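PDB 2W6K: COBE from Pseudomonas aeruginosa, which belongs to the cobalamin (vitamin B12) biosynthetic pathway and is related to the C-terminal part of CbiG, its precise role being uncertain. Local coordinates for residues G123-R126 with A131-A134. Residues are numbered along the deposited sequence; the frame is centred on the assembly and turned at random.
Sequences GAKR and ASIA. With SO4 (sulfate ion), chain B.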
loop_
_atom_site.group_PDB
_atom_site.type_symbol
_atom_site.label_atom_id
_atom_site.label_comp_id
_atom_site.label_asym_id
_atom_site.label_seq_id
_atom_site.Cartn_x
_atom_site.Cartn_y
_atom_site.Cartn_z
ATOM N N GLY A 123 9.959 1.673 -4.022
ATOM C CA GLY A 123 10.186 2.608 -5.107
ATOM C C GLY A 123 9.032 3.563 -5.178
ATOM O O GLY A 123 8.039 3.398 -4.462
ATOM N N ALA A 124 9.130 4.554 -6.060
ATOM C CA ALA A 124 8.006 5.412 -6.354
ATOM C C ALA A 124 6.781 4.609 -6.831
ATOM O O ALA A 124 6.914 3.564 -7.476
ATOM C CB ALA A 124 8.411 6.421 -7.429
ATOM N N LYS A 125 5.593 5.120 -6.539
ATOM C CA LYS A 125 4.352 4.442 -6.950
ATOM C C LYS A 125 4.307 4.307 -8.459
ATOM O O LYS A 125 4.880 5.142 -9.188
ATOM C CB LYS A 125 3.157 5.246 -6.485
ATOM C CG LYS A 125 2.948 6.492 -7.312
ATOM C CD LYS A 125 1.999 7.450 -6.646
ATOM C CE LYS A 125 1.752 8.610 -7.567
ATOM N NZ LYS A 125 1.189 9.770 -6.844
ATOM N N ARG A 126 3.640 3.253 -8.924
ATOM C CA ARG A 126 3.334 3.079 -10.354
ATOM C C ARG A 126 1.899 3.559 -10.599
ATOM O O ARG A 126 0.967 3.254 -9.827
ATOM C CB ARG A 126 3.546 1.628 -10.770
ATOM C CG ARG A 126 3.260 1.339 -12.258
ATOM C CD ARG A 126 3.621 -0.105 -12.626
ATOM N NE ARG A 126 3.451 -0.351 -14.060
ATOM C CZ ARG A 126 4.347 -0.062 -15.005
ATOM N NH1 ARG A 126 5.508 0.506 -14.698
ATOM N NH2 ARG A 126 4.067 -0.337 -16.281
ATOM N N ALA A 131 -5.551 4.554 -11.473
ATOM C CA ALA A 131 -5.062 4.073 -10.160
ATOM C C ALA A 131 -3.559 4.242 -9.960
ATOM O O ALA A 131 -2.797 4.355 -10.915
ATOM C CB ALA A 131 -5.437 2.610 -10.003
ATOM N N SER A 132 -3.117 4.204 -8.694
ATOM C CA SER A 132 -1.699 4.214 -8.388
ATOM C C SER A 132 -1.468 3.122 -7.349
ATOM O O SER A 132 -2.308 2.930 -6.478
ATOM C CB SER A 132 -1.251 5.536 -7.766
ATOM O OG SER A 132 -0.974 6.505 -8.784
ATOM N N ILE A 133 -0.339 2.440 -7.463
ATOM C CA ILE A 133 0.003 1.401 -6.491
ATOM C C ILE A 133 1.441 1.586 -5.993
ATOM O O ILE A 133 2.365 1.884 -6.772
ATOM C CB ILE A 133 -0.239 -0.024 -7.064
ATOM C CG1 ILE A 133 -1.734 -0.180 -7.426
ATOM C CG2 ILE A 133 0.219 -1.093 -6.062
ATOM C CD1 ILE A 133 -2.209 -1.565 -7.770
ATOM N N ALA A 134 1.638 1.467 -4.682
ATOM C CA ALA A 134 2.999 1.514 -4.131
ATOM C C ALA A 134 3.240 0.303 -3.246
ATOM O O ALA A 134 2.311 -0.256 -2.686
ATOM C CB ALA A 134 3.232 2.787 -3.337
HETATM S S SO4 B . -2.216 8.393 -5.055
HETATM O O1 SO4 B . -2.732 8.603 -6.446
HETATM O O2 SO4 B . -2.949 9.252 -4.136
HETATM O O3 SO4 B . -0.814 8.758 -5.050
HETATM O O4 SO4 B . -2.403 7.014 -4.709
#
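Arg126 and Ile133 form an antiparallel hydrogen-bonded pair in the beta hairpin of strands 119-127 and 131-138. Arg126 N donates to Ile133 O at 2.9 Å. Ile133 N returns a bond to Arg126 O at 2.8 Å, in the carbonyl plane and fairly straight, with 162° at the hydrogen. Each carbonyl also receives a CA-H...O contact: Lys125 CA meets Ile133 O, and Ser132 CA meets Arg126 O. Strand 119-127 is an outermost strand of the mixed sheet. Residues 131-134 also pair with strand 12-18, through backbone bonds of Ser132 with Gly17 and Ala134 with Gly15. The Arg126 and Ile133 side chains share one face and meet helix 24-37, where Arg126 NH1 forms a salt bridge with Glu37. Lys125 packs its CB on Ala134 CB at 4.0 Å. Its CG lies between backbone N and carbonyl carbon (chi1 74°), and the extended chain beyond carries CE past Ser132 OG at 3.7 Å, a hydroxyl hydrogen-bonded to Ser127 OG. Lys125 N bonds Glu104 OE2, and the ammonium bonds Ser88 O and a sulfate, probably from the crystallisation liquor, also held by Ser101 OG, Val102 N and Ala103 N. Lys125 NZ reaches sulfate O3 at 2.9 Å.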